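Local atomic coordinates of penicillin-binding protein (Bacillus halodurans, PDB entry 3TG9), a protein that probably binds beta-lactams covalently at an active-site serine, as a member of the serine beta-lactamase and penicillin-binding protein family. Residues Glu235-Leu240 and Val296-Ala301; Val310-Asn315 and Ala325-Leu330; Arg128-Phe133 and Gly156-Gly161; Ala62-Gln67 and Leu162-Val167; Phe150-Ala155 and Gly274-Gln279. One frame throughout, in Å; residues are numbered along the deposited sequence.

Contact 1 (Glu235-Leu240 and Val296-Ala301)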
# COMPACT_ATOMS: atom_id res chain seq x y z
N GLU B 235 -23.07 -2.26 10.93
CA GLU B 235 -24.06 -1.60 11.78
C GLU B 235 -24.10 -0.08 11.60
O GLU B 235 -25.16 0.52 11.72
CB GLU B 235 -23.85 -1.96 13.26
CG GLU B 235 -24.96 -1.43 14.14
CD GLU B 235 -24.92 -2.00 15.55
OE1 GLU B 235 -23.90 -2.63 15.91
OE2 GLU B 235 -25.91 -1.80 16.29
N ASP B 236 -22.96 0.54 11.30
CA ASP B 236 -23.00 1.94 10.88
C ASP B 236 -23.78 2.10 9.55
O ASP B 236 -24.39 3.14 9.30
CB ASP B 236 -21.58 2.52 10.73
CG ASP B 236 -21.08 3.19 12.01
OD1 ASP B 236 -21.71 3.01 13.08
OD2 ASP B 236 -20.06 3.91 11.94
N MET B 237 -23.76 1.09 8.68
CA MET B 237 -24.56 1.18 7.46
C MET B 237 -26.04 1.03 7.82
O MET B 237 -26.90 1.73 7.29
CB MET B 237 -24.17 0.15 6.40
CG MET B 237 -24.86 0.39 5.05
SD MET B 237 -24.37 1.98 4.33
CE MET B 237 -25.71 2.32 3.18
N MET B 238 -26.31 0.12 8.75
CA MET B 238 -27.66 -0.01 9.28
C MET B 238 -28.12 1.33 9.85
O MET B 238 -29.21 1.80 9.56
CB MET B 238 -27.70 -1.07 10.37
CG MET B 238 -29.08 -1.28 10.98
SD MET B 238 -28.99 -2.02 12.61
CE MET B 238 -28.73 -0.57 13.62
N LYS B 239 -27.29 1.96 10.67
CA LYS B 239 -27.64 3.25 11.25
C LYS B 239 -27.87 4.31 10.18
O LYS B 239 -28.62 5.26 10.39
CB LYS B 239 -26.56 3.75 12.21
CG LYS B 239 -26.41 2.93 13.48
CD LYS B 239 -25.39 3.58 14.42
CE LYS B 239 -24.94 2.62 15.51
NZ LYS B 239 -26.07 1.80 16.05
N LEU B 240 -27.19 4.17 9.04
CA LEU B 240 -27.34 5.17 7.99
C LEU B 240 -28.72 5.11 7.34
O LEU B 240 -29.34 6.14 7.07
CB LEU B 240 -26.23 5.06 6.93
CG LEU B 240 -26.52 6.08 5.82
CD1 LEU B 240 -25.35 6.93 5.44
CD2 LEU B 240 -27.17 5.40 4.60
N VAL B 296 -13.02 -5.67 -3.13
CA VAL B 296 -14.17 -5.09 -2.43
C VAL B 296 -15.50 -5.43 -3.11
O VAL B 296 -15.63 -5.31 -4.33
CB VAL B 296 -14.09 -3.57 -2.44
CG1 VAL B 296 -15.38 -2.97 -1.92
CG2 VAL B 296 -12.90 -3.08 -1.63
N CYS B 297 -16.49 -5.83 -2.32
CA CYS B 297 -17.88 -5.84 -2.79
C CYS B 297 -18.84 -5.52 -1.64
O CYS B 297 -18.51 -5.69 -0.46
CB CYS B 297 -18.25 -7.13 -3.52
SG CYS B 297 -18.21 -8.62 -2.51
N PHE B 298 -20.03 -5.05 -1.99
CA PHE B 298 -20.92 -4.44 -1.02
C PHE B 298 -22.34 -4.40 -1.58
O PHE B 298 -22.54 -4.00 -2.72
CB PHE B 298 -20.44 -3.02 -0.74
CG PHE B 298 -21.35 -2.22 0.18
CD1 PHE B 298 -21.42 -2.52 1.54
CD2 PHE B 298 -22.10 -1.17 -0.32
CE1 PHE B 298 -22.22 -1.77 2.39
CE2 PHE B 298 -22.89 -0.42 0.52
CZ PHE B 298 -22.96 -0.73 1.88
N HIS B 299 -23.31 -4.83 -0.78
CA HIS B 299 -24.72 -4.68 -1.13
C HIS B 299 -25.46 -4.30 0.12
O HIS B 299 -25.25 -4.91 1.17
CB HIS B 299 -25.32 -5.97 -1.68
CG HIS B 299 -25.13 -6.14 -3.15
ND1 HIS B 299 -24.13 -6.92 -3.69
CD2 HIS B 299 -25.81 -5.63 -4.21
CE1 HIS B 299 -24.19 -6.88 -5.01
NE2 HIS B 299 -25.21 -6.10 -5.34
N SER B 300 -26.31 -3.30 0.03
CA SER B 300 -27.11 -2.91 1.18
C SER B 300 -28.46 -2.37 0.71
O SER B 300 -28.56 -1.77 -0.36
CB SER B 300 -26.37 -1.86 2.01
OG SER B 300 -26.90 -1.79 3.31
N ALA B 301 -29.50 -2.59 1.52
CA ALA B 301 -30.85 -2.28 1.11
C ALA B 301 -31.78 -2.00 2.28
O ALA B 301 -31.58 -2.49 3.39
CB ALA B 301 -31.41 -3.40 0.26

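Contact 2 (Val310-Asn315 and Ala325-Leu330)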
# COMPACT_ATOMS: atom_id res chain seq x y z
N VAL B 310 -30.74 -4.75 5.21
CA VAL B 310 -29.68 -5.74 4.99
C VAL B 310 -28.38 -5.00 4.64
O VAL B 310 -28.39 -3.98 3.95
CB VAL B 310 -30.04 -6.77 3.90
CG1 VAL B 310 -28.90 -7.76 3.69
CG2 VAL B 310 -31.32 -7.51 4.28
N VAL B 311 -27.27 -5.50 5.16
CA VAL B 311 -25.97 -4.92 4.85
C VAL B 311 -25.03 -6.08 4.62
O VAL B 311 -24.89 -6.93 5.49
CB VAL B 311 -25.43 -4.06 6.00
CG1 VAL B 311 -24.10 -3.45 5.62
CG2 VAL B 311 -26.43 -2.97 6.39
N VAL B 312 -24.41 -6.13 3.45
CA VAL B 312 -23.37 -7.12 3.21
C VAL B 312 -22.06 -6.43 2.84
O VAL B 312 -21.94 -5.83 1.77
CB VAL B 312 -23.78 -8.14 2.12
CG1 VAL B 312 -22.74 -9.22 1.99
CG2 VAL B 312 -25.14 -8.75 2.46
N CYS B 313 -21.08 -6.48 3.75
CA CYS B 313 -19.75 -5.95 3.49
C CYS B 313 -18.78 -7.11 3.27
O CYS B 313 -18.84 -8.10 3.98
CB CYS B 313 -19.27 -5.10 4.67
SG CYS B 313 -20.21 -3.58 4.96
N ALA B 314 -17.92 -7.00 2.26
CA ALA B 314 -16.92 -8.04 2.03
C ALA B 314 -15.58 -7.46 1.60
O ALA B 314 -15.54 -6.52 0.80
CB ALA B 314 -17.41 -9.04 1.01
N ASN B 315 -14.49 -8.02 2.13
CA ASN B 315 -13.14 -7.65 1.70
C ASN B 315 -12.58 -8.62 0.67
O ASN B 315 -11.42 -8.99 0.72
CB ASN B 315 -12.18 -7.43 2.89
CG ASN B 315 -11.81 -8.72 3.63
OD1 ASN B 315 -12.66 -9.60 3.85
ND2 ASN B 315 -10.53 -8.84 4.03
N ALA B 325 -29.05 -11.94 -1.69
CA ALA B 325 -30.24 -12.65 -2.15
C ALA B 325 -30.69 -13.69 -1.13
O ALA B 325 -31.88 -13.80 -0.82
CB ALA B 325 -29.98 -13.30 -3.50
N ALA B 326 -29.73 -14.45 -0.59
CA ALA B 326 -30.02 -15.47 0.42
C ALA B 326 -30.71 -14.87 1.63
O ALA B 326 -31.57 -15.51 2.24
CB ALA B 326 -28.75 -16.18 0.84
N ILE B 327 -30.35 -13.64 1.97
CA ILE B 327 -30.87 -12.98 3.16
C ILE B 327 -32.24 -12.36 2.92
O ILE B 327 -33.12 -12.45 3.78
CB ILE B 327 -29.93 -11.87 3.67
CG1 ILE B 327 -28.59 -12.45 4.13
CG2 ILE B 327 -30.59 -11.09 4.79
CD1 ILE B 327 -27.61 -11.39 4.67
N GLU B 328 -32.43 -11.71 1.78
CA GLU B 328 -33.70 -11.05 1.53
C GLU B 328 -34.80 -12.08 1.32
O GLU B 328 -35.98 -11.80 1.51
CB GLU B 328 -33.60 -10.04 0.37
CG GLU B 328 -33.18 -10.62 -0.95
CD GLU B 328 -33.15 -9.56 -2.04
OE1 GLU B 328 -32.97 -8.36 -1.72
OE2 GLU B 328 -33.30 -9.92 -3.23
N ALA B 329 -34.38 -13.29 0.95
CA ALA B 329 -35.27 -14.44 0.91
C ALA B 329 -35.87 -14.71 2.28
O ALA B 329 -37.09 -14.86 2.43
CB ALA B 329 -34.52 -15.67 0.42
N LEU B 330 -35.00 -14.78 3.29
CA LEU B 330 -35.41 -14.94 4.68
C LEU B 330 -36.61 -14.05 5.03
O LEU B 330 -37.50 -14.45 5.77
CB LEU B 330 -34.25 -14.64 5.63
CG LEU B 330 -33.36 -15.80 6.09
CD1 LEU B 330 -33.07 -16.79 4.98
CD2 LEU B 330 -32.08 -15.26 6.71

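Contact 3 (Arg128-Phe133 and Gly156-Gly161)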
# COMPACT_ATOMS: atom_id res chain seq x y z
N ARG B 128 -5.64 12.39 -3.92
CA ARG B 128 -5.97 12.65 -2.52
C ARG B 128 -7.10 13.66 -2.35
O ARG B 128 -7.77 13.68 -1.32
CB ARG B 128 -4.70 13.07 -1.79
CG ARG B 128 -3.53 12.21 -2.19
CD ARG B 128 -2.54 12.05 -1.05
NE ARG B 128 -3.06 11.19 0.00
CZ ARG B 128 -2.42 10.14 0.52
NH1 ARG B 128 -2.99 9.45 1.49
NH2 ARG B 128 -1.22 9.77 0.08
N ARG B 129 -7.30 14.50 -3.36
CA ARG B 129 -8.39 15.46 -3.36
C ARG B 129 -9.24 15.18 -4.58
O ARG B 129 -8.75 14.64 -5.57
CB ARG B 129 -7.87 16.89 -3.41
CG ARG B 129 -6.89 17.26 -2.32
CD ARG B 129 -7.54 17.22 -0.95
NE ARG B 129 -8.92 17.69 -0.97
CZ ARG B 129 -9.28 18.97 -0.95
NH1 ARG B 129 -8.36 19.93 -0.90
NH2 ARG B 129 -10.57 19.30 -0.96
N LEU B 130 -10.51 15.55 -4.51
CA LEU B 130 -11.42 15.30 -5.61
C LEU B 130 -10.95 15.98 -6.89
O LEU B 130 -11.12 15.46 -7.99
CB LEU B 130 -12.83 15.75 -5.24
CG LEU B 130 -13.47 15.03 -4.05
CD1 LEU B 130 -14.94 15.37 -3.97
CD2 LEU B 130 -13.29 13.53 -4.15
N LYS B 131 -10.34 17.16 -6.75
CA LYS B 131 -9.86 17.87 -7.93
C LYS B 131 -8.80 17.08 -8.69
O LYS B 131 -8.60 17.30 -9.88
CB LYS B 131 -9.36 19.28 -7.58
CG LYS B 131 -9.09 19.52 -6.10
CD LYS B 131 -7.64 19.25 -5.74
CE LYS B 131 -6.70 20.01 -6.67
NZ LYS B 131 -7.04 21.46 -6.69
N ASP B 132 -8.15 16.15 -8.01
CA ASP B 132 -7.10 15.36 -8.65
C ASP B 132 -7.67 14.46 -9.75
O ASP B 132 -6.95 13.99 -10.62
CB ASP B 132 -6.32 14.53 -7.62
CG ASP B 132 -5.56 15.40 -6.63
OD1 ASP B 132 -5.04 16.46 -7.05
OD2 ASP B 132 -5.49 15.04 -5.44
N PHE B 133 -8.98 14.23 -9.71
CA PHE B 133 -9.63 13.42 -10.73
C PHE B 133 -9.94 14.22 -12.00
O PHE B 133 -10.09 13.64 -13.07
CB PHE B 133 -10.91 12.78 -10.19
CG PHE B 133 -10.67 11.74 -9.12
CD1 PHE B 133 -10.81 10.38 -9.41
CD2 PHE B 133 -10.31 12.11 -7.83
CE1 PHE B 133 -10.60 9.42 -8.44
CE2 PHE B 133 -10.09 11.15 -6.86
CZ PHE B 133 -10.23 9.80 -7.16
N GLY B 156 -19.24 11.86 -12.85
CA GLY B 156 -20.40 12.65 -12.50
C GLY B 156 -20.56 12.82 -11.00
O GLY B 156 -21.06 13.84 -10.53
N PHE B 157 -20.14 11.82 -10.23
CA PHE B 157 -20.23 11.94 -8.78
C PHE B 157 -19.00 12.60 -8.17
O PHE B 157 -19.06 13.12 -7.06
CB PHE B 157 -20.59 10.61 -8.11
CG PHE B 157 -22.07 10.43 -7.94
CD1 PHE B 157 -22.90 10.28 -9.04
CD2 PHE B 157 -22.64 10.45 -6.67
CE1 PHE B 157 -24.27 10.13 -8.89
CE2 PHE B 157 -24.02 10.32 -6.51
CZ PHE B 157 -24.83 10.15 -7.63
N ILE B 158 -17.89 12.58 -8.91
CA ILE B 158 -16.75 13.43 -8.56
C ILE B 158 -17.18 14.89 -8.66
O ILE B 158 -16.95 15.68 -7.74
CB ILE B 158 -15.54 13.22 -9.49
CG1 ILE B 158 -14.95 11.82 -9.31
CG2 ILE B 158 -14.49 14.29 -9.22
CD1 ILE B 158 -14.35 11.61 -7.93
N LEU B 159 -17.80 15.25 -9.78
CA LEU B 159 -18.27 16.62 -10.00
C LEU B 159 -19.21 17.08 -8.88
O LEU B 159 -19.12 18.21 -8.41
CB LEU B 159 -18.94 16.76 -11.37
CG LEU B 159 -18.01 16.55 -12.58
CD1 LEU B 159 -18.77 16.48 -13.89
CD2 LEU B 159 -16.94 17.64 -12.62
N LEU B 160 -20.12 16.20 -8.47
CA LEU B 160 -20.99 16.51 -7.34
C LEU B 160 -20.17 16.77 -6.06
O LEU B 160 -20.47 17.67 -5.28
CB LEU B 160 -22.02 15.40 -7.12
CG LEU B 160 -23.22 15.31 -8.08
CD1 LEU B 160 -24.04 14.06 -7.81
CD2 LEU B 160 -24.11 16.55 -8.01
N GLY B 161 -19.13 15.98 -5.85
CA GLY B 161 -18.26 16.17 -4.70
C GLY B 161 -17.61 17.54 -4.71
O GLY B 161 -17.51 18.21 -3.68

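Contact 4 (Ala62-Gln67 and Leu162-Val167)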
# COMPACT_ATOMS: atom_id res chain seq x y z
N ALA B 62 -25.13 11.95 -2.50
CA ALA B 62 -26.47 12.44 -2.83
C ALA B 62 -27.12 13.06 -1.61
O ALA B 62 -27.74 14.12 -1.70
CB ALA B 62 -27.33 11.33 -3.38
N ILE B 63 -26.98 12.41 -0.46
CA ILE B 63 -27.53 12.93 0.78
C ILE B 63 -26.95 14.32 1.06
O ILE B 63 -27.67 15.26 1.40
CB ILE B 63 -27.22 12.00 1.97
CG1 ILE B 63 -27.88 10.63 1.77
CG2 ILE B 63 -27.66 12.62 3.29
CD1 ILE B 63 -27.65 9.67 2.94
N ALA B 64 -25.63 14.44 0.91
CA ALA B 64 -24.96 15.71 1.17
C ALA B 64 -25.47 16.80 0.24
O ALA B 64 -25.72 17.93 0.67
CB ALA B 64 -23.45 15.55 1.02
N ILE B 65 -25.61 16.47 -1.04
CA ILE B 65 -26.07 17.43 -2.04
C ILE B 65 -27.49 17.88 -1.75
O ILE B 65 -27.84 19.05 -1.94
CB ILE B 65 -26.00 16.84 -3.45
CG1 ILE B 65 -24.56 16.87 -3.97
CG2 ILE B 65 -26.92 17.62 -4.39
CD1 ILE B 65 -24.04 18.26 -4.24
N CYS B 66 -28.32 16.95 -1.29
CA CYS B 66 -29.69 17.27 -0.93
C CYS B 66 -29.73 18.19 0.29
O CYS B 66 -30.57 19.08 0.36
CB CYS B 66 -30.50 16.00 -0.68
SG CYS B 66 -30.77 15.05 -2.17
N GLN B 67 -28.82 17.98 1.24
CA GLN B 67 -28.78 18.82 2.44
C GLN B 67 -28.48 20.27 2.09
O GLN B 67 -29.00 21.19 2.73
CB GLN B 67 -27.73 18.33 3.43
CG GLN B 67 -28.04 17.01 4.08
CD GLN B 67 -26.93 16.58 5.00
OE1 GLN B 67 -25.77 16.95 4.80
NE2 GLN B 67 -27.26 15.80 6.03
N LEU B 162 -17.16 17.95 -5.89
CA LEU B 162 -16.57 19.27 -6.07
C LEU B 162 -17.59 20.38 -5.80
O LEU B 162 -17.24 21.46 -5.33
CB LEU B 162 -15.97 19.39 -7.47
CG LEU B 162 -14.70 18.55 -7.59
CD1 LEU B 162 -14.16 18.51 -9.02
CD2 LEU B 162 -13.64 19.07 -6.63
N VAL B 163 -18.86 20.12 -6.09
CA VAL B 163 -19.90 21.09 -5.79
C VAL B 163 -20.09 21.20 -4.28
O VAL B 163 -20.18 22.29 -3.74
CB VAL B 163 -21.23 20.74 -6.48
CG1 VAL B 163 -22.35 21.62 -5.94
CG2 VAL B 163 -21.09 20.89 -7.99
N VAL B 164 -20.12 20.05 -3.60
CA VAL B 164 -20.27 20.05 -2.15
C VAL B 164 -19.16 20.87 -1.50
O VAL B 164 -19.41 21.61 -0.55
CB VAL B 164 -20.27 18.63 -1.57
CG1 VAL B 164 -20.09 18.66 -0.05
CG2 VAL B 164 -21.55 17.90 -1.95
N GLU B 165 -17.95 20.72 -2.02
CA GLU B 165 -16.79 21.43 -1.47
C GLU B 165 -16.90 22.92 -1.75
O GLU B 165 -16.67 23.75 -0.87
CB GLU B 165 -15.49 20.88 -2.08
CG GLU B 165 -15.13 19.49 -1.62
CD GLU B 165 -13.78 19.01 -2.13
OE1 GLU B 165 -13.27 19.57 -3.13
OE2 GLU B 165 -13.23 18.07 -1.53
N SER B 166 -17.26 23.24 -2.99
CA SER B 166 -17.33 24.62 -3.45
C SER B 166 -18.42 25.39 -2.72
O SER B 166 -18.27 26.58 -2.44
CB SER B 166 -17.57 24.65 -4.96
OG SER B 166 -17.40 25.96 -5.48
N VAL B 167 -19.52 24.70 -2.42
CA VAL B 167 -20.65 25.31 -1.72
C VAL B 167 -20.42 25.38 -0.22
O VAL B 167 -20.83 26.34 0.43
CB VAL B 167 -21.96 24.52 -1.98
CG1 VAL B 167 -23.06 24.99 -1.05
CG2 VAL B 167 -22.38 24.63 -3.45

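Contact 5 (Phe150-Ala155 and Gly274-Gln279)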
# COMPACT_ATOMS: atom_id res chain seq x y z
N PHE B 150 -29.95 7.52 -19.62
CA PHE B 150 -29.30 7.04 -18.41
C PHE B 150 -27.98 6.34 -18.72
O PHE B 150 -27.93 5.41 -19.53
CB PHE B 150 -30.22 6.10 -17.61
CG PHE B 150 -29.59 5.58 -16.34
CD1 PHE B 150 -29.77 6.24 -15.14
CD2 PHE B 150 -28.80 4.43 -16.36
CE1 PHE B 150 -29.17 5.77 -13.97
CE2 PHE B 150 -28.21 3.95 -15.20
CZ PHE B 150 -28.40 4.62 -14.00
N HIS B 151 -26.91 6.78 -18.07
CA HIS B 151 -25.61 6.14 -18.23
C HIS B 151 -24.77 6.27 -16.96
O HIS B 151 -24.29 7.35 -16.63
CB HIS B 151 -24.87 6.76 -19.41
CG HIS B 151 -23.69 5.96 -19.86
ND1 HIS B 151 -22.44 6.08 -19.31
CD2 HIS B 151 -23.58 5.00 -20.82
CE1 HIS B 151 -21.61 5.25 -19.90
NE2 HIS B 151 -22.28 4.58 -20.82
N TYR B 152 -24.60 5.15 -16.26
CA TYR B 152 -23.86 5.16 -14.99
C TYR B 152 -22.49 5.81 -15.15
O TYR B 152 -21.68 5.38 -15.98
CB TYR B 152 -23.73 3.75 -14.41
CG TYR B 152 -23.30 3.75 -12.96
CD1 TYR B 152 -24.23 3.92 -11.94
CD2 TYR B 152 -21.95 3.61 -12.60
CE1 TYR B 152 -23.84 3.92 -10.60
CE2 TYR B 152 -21.55 3.62 -11.27
CZ TYR B 152 -22.51 3.77 -10.27
OH TYR B 152 -22.13 3.78 -8.94
N ASN B 153 -22.23 6.83 -14.35
CA ASN B 153 -21.07 7.69 -14.53
C ASN B 153 -20.40 8.06 -13.21
O ASN B 153 -21.02 8.69 -12.34
CB ASN B 153 -21.52 8.95 -15.27
CG ASN B 153 -20.36 9.80 -15.73
OD1 ASN B 153 -19.54 10.24 -14.93
ND2 ASN B 153 -20.29 10.06 -17.03
N ASN B 154 -19.13 7.69 -13.07
CA ASN B 154 -18.39 7.94 -11.84
C ASN B 154 -17.89 9.38 -11.73
O ASN B 154 -18.00 10.01 -10.67
CB ASN B 154 -17.24 6.95 -11.73
CG ASN B 154 -17.72 5.54 -11.51
OD1 ASN B 154 -18.33 5.23 -10.48
ND2 ASN B 154 -17.47 4.67 -12.47
N ALA B 155 -17.35 9.89 -12.83
CA ALA B 155 -16.88 11.27 -12.87
C ALA B 155 -18.02 12.21 -12.47
O ALA B 155 -17.80 13.23 -11.82
CB ALA B 155 -16.34 11.62 -14.26
N GLY B 274 -28.77 9.12 -6.33
CA GLY B 274 -27.65 8.40 -5.75
C GLY B 274 -28.04 7.10 -5.08
O GLY B 274 -27.29 6.58 -4.24
N VAL B 275 -29.19 6.56 -5.45
CA VAL B 275 -29.66 5.31 -4.87
C VAL B 275 -30.39 4.50 -5.95
O VAL B 275 -30.96 5.09 -6.88
CB VAL B 275 -30.57 5.59 -3.64
CG1 VAL B 275 -31.83 6.32 -4.08
CG2 VAL B 275 -30.91 4.31 -2.89
N TRP B 276 -30.36 3.17 -5.86
CA TRP B 276 -31.12 2.31 -6.77
C TRP B 276 -32.49 2.00 -6.19
O TRP B 276 -32.66 1.90 -4.97
CB TRP B 276 -30.39 0.99 -7.02
CG TRP B 276 -29.14 1.11 -7.84
CD1 TRP B 276 -27.85 1.15 -7.39
CD2 TRP B 276 -29.05 1.21 -9.27
NE1 TRP B 276 -26.97 1.26 -8.44
CE2 TRP B 276 -27.69 1.30 -9.61
CE3 TRP B 276 -30.01 1.22 -10.29
CZ2 TRP B 276 -27.25 1.40 -10.93
CZ3 TRP B 276 -29.57 1.33 -11.60
CH2 TRP B 276 -28.21 1.42 -11.91
N ILE B 277 -33.48 1.84 -7.07
CA ILE B 277 -34.84 1.52 -6.64
C ILE B 277 -35.39 0.29 -7.35
O ILE B 277 -35.32 0.18 -8.58
CB ILE B 277 -35.79 2.70 -6.88
CG1 ILE B 277 -35.28 3.94 -6.14
CG2 ILE B 277 -37.22 2.36 -6.45
CD1 ILE B 277 -36.00 5.20 -6.51
N LYS B 278 -35.93 -0.64 -6.58
CA LYS B 278 -36.55 -1.82 -7.15
C LYS B 278 -38.05 -1.65 -7.06
O LYS B 278 -38.60 -1.54 -5.96
CB LYS B 278 -36.11 -3.08 -6.40
CG LYS B 278 -36.49 -4.37 -7.11
CD LYS B 278 -35.58 -4.63 -8.30
CE LYS B 278 -34.12 -4.64 -7.87
NZ LYS B 278 -33.26 -5.32 -8.86
N GLN B 279 -38.70 -1.59 -8.21
CA GLN B 279 -40.14 -1.38 -8.28
C GLN B 279 -40.78 -2.38 -9.22
O GLN B 279 -40.51 -2.38 -10.43
CB GLN B 279 -40.44 0.04 -8.74
CG GLN B 279 -41.90 0.42 -8.67
CD GLN B 279 -42.18 1.74 -9.36
OE1 GLN B 279 -42.19 2.79 -8.73
NE2 GLN B 279 -42.38 1.69 -10.67
O HOH W 1 -23.86 1.81 -7.69

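Contact 1 (Glu235-Leu240 and Val296-Ala301)
The F298 ring receives M237 at its edge: CG of the methionine lies in the ring plane, 3.9 Å from CZ of F298. The sulfur follows the same border, with M237 SD 5.3 Å from the centroid of the F298 ring and 79° off its normal, a Met-aromatic contact made with the rim. V289 and C313, on the strands flanking 296-303, also touch the phenylalanine. The setting is helix-on-sheet packing in the serine beta-lactamase and penicillin-binding protein fold, with helix 234-245 lying against the antiparallel sheet, M237 making the contact between these two segments. That methionine leaves its helix with CG anti to the backbone N (chi1 -171°) and then bends at chi2 (63°), which lays the CG-SD part beside the ring border while CG also meets the serine two residues further along the strand. F298 and S300 both send their CB toward the helix, as i and i+2 residues of one strand face do, and M237 CG is thus shared between an aromatic edge and a hydroxyl. The approach to S300 is not a hydrogen bond; the buried hydroxyl is paired elsewhere, with the carbonyl oxygen of V310 on the adjoining strand and with the indole nitrogen of W241 on the same helix. Across the two segments, the methionine methylene sits 3.5 Å from the hydroxyl, M237 CG to S300 OG.

Contact 2 (Val310-Asn315 and Ala325-Leu330)
With CG2 anti to its own backbone N and CG1 anti to its carbonyl carbon (chi1 -64°), I327 splits its side chain into two prongs that both reach strand 308-314. V310 answers with CG1 anti to the backbone N (chi1 179°), and both of its methyls then face the isoleucine. The short prong makes the nearer contacts, I327 CG2 lying 3.7 Å from V310 CG2 and 3.9 Å from V310 CG1. The long prong is extended at chi2 (-179°) and carries CD1 along the strand, where I327 CD1 comes 4.0 Å from V310 CG1 and, more loosely, 4.2 Å from V312 CG2. One branched residue thus spans two valines of the same strand face, and the contact is purely apolar. E328, the next residue on the helix, turns its carboxylate to other partners, a salt bridge with K286 and a hydrogen bond with the hydroxyl of Y303. Helix 320-330 is the C-terminal helix and follows strand 308-314 directly, so the chain doubles back to cover the strand it has just left. I327 also touches A20 and M22 of strand 18-24 as well as L7 and I10 of helix 7-13, which places the contact where the two terminal helices lie together on the sheet.

Contact 3 (Arg128-Phe133 and Gly156-Gly161)
I158 and F133 meet as a methyl over a ring: CD1 of I158 stands 4.0 Å from the centroid of the F133 ring, 15° off the normal, in a CH-pi contact shifted a little toward the rim. The isoleucine gets there by a double bend, chi1 -67° and chi2 -65°, which folds CD1 over the aromatic face. Its other branch, CG2, is anti to the backbone N and lies against F133 CB at 4.0 Å and against the carbonyl oxygen of L130. L130 packs one turn further along the same side of the helix. With CG anti to its carbonyl carbon, its CD1 rests on bare backbone, 3.5 Å from G161 CA, the glycine forming a shallow seat for the leucine. On the loop side, the carboxylate of D132 turns back on its own segment, and OD2 accepts the backbone N-H groups of R128 (3.1 Å) and R129 (2.8 Å), the latter from above the carboxylate plane. The two bonds tie the start of the turn to D132. Y106 meets the phenylalanine ring edge-to-face. The arrangement is that of a loop packed on helix 155-168 in the mainly helical region of a penicillin-binding protein fold.

Contact 4 (Ala62-Gln67 and Leu162-Val167)
I65 CD1 pushes against V164 CG2 at 3.4 Å, tighter than usual carbon-carbon packing, in a helix-helix contact within the helical part of the penicillin-binding protein fold. Helices 58-70 and 155-168 run in broadly the same direction, the axes of the two short segments inclined at 37° and 10.0 Å apart at their closest. The isoleucine bends twice, chi1 -78° and chi2 -69°, a shape that turns CD1 toward the other helix although its CB does not aim there. V164 sets CG2 anti to its carbonyl carbon, and this one methyl faces both I65 and, less closely, A64 CB. In the next shell, Y175 of helix 172-182 touches A64 and V164 alike, while I93 of helix 93-98 touches I65 and V163, so two further helices pack around the pair. Nothing polar is exchanged between the segments. At the far end of the isoleucine, CD1 also reaches the neighbouring valine, I65 CD1 to V163 CG1 measuring 4.1 Å.

Contact 5 (Phe150-Ala155 and Gly274-Gln279)
Aromatic packing comes first: the benzo end of W276 touches two rings of the loop, its CH2 lying 3.8 Å from F150 CZ and its CZ2 4.1 Å from Y152 CD1. Both approaches are oblique. The phenylalanine and the six-membered tryptophan ring have centroids 5.9 Å apart and planes at 60°. F150 and Y152 each place CG anti to the backbone N (chi1 -180° and -165°), which carries both rings from alternate residues of the loop toward the tryptophan. Water provides the polar link. One molecule sits in the indole plane at its edge and accepts from W276 NE1 at 3.2 Å, and it is also hydrogen-bonded to Y152 OH at 2.9 Å, bridging the two. Further hydrogen bonds reach beyond the segments: Y152 OH pairs with K58 NZ and with S55 OG, N154 OD1 also takes K58 NZ, and N153 OD1 caps the backbone N of G156 at the start of helix 155-168. A serine and lysine of an SxxK pattern, joined by the tyrosine of a YxN triplet, correspond to the usual active-site layout of serine penicillin-binding proteins and class C-like beta-lactamases, and Y152 probably belongs to that site here.

How the contacts relate
The five contacts sample both halves of one fold. Contacts 1 and 2, with centres about 9 Å apart, share the antiparallel sheet through adjacent strands 296-303 and 308-314. Contacts 3 and 4, about 11 Å apart, share helix 155-168, and the salt bridge between R129 and E165 links them; contact 2 lies about 30 Å from each, centre to centre, across the middle of the chain. Contacts 3 and 4 close before contact 1 opens, and contact 1 before contact 2, whereas contact 5 alternates its segments with contacts 1, 3 and 4. Contact 5 joins the halves: G274 packs on A62 of contact 4 and F157 of contact 3, and its Y152 probably marks the active site.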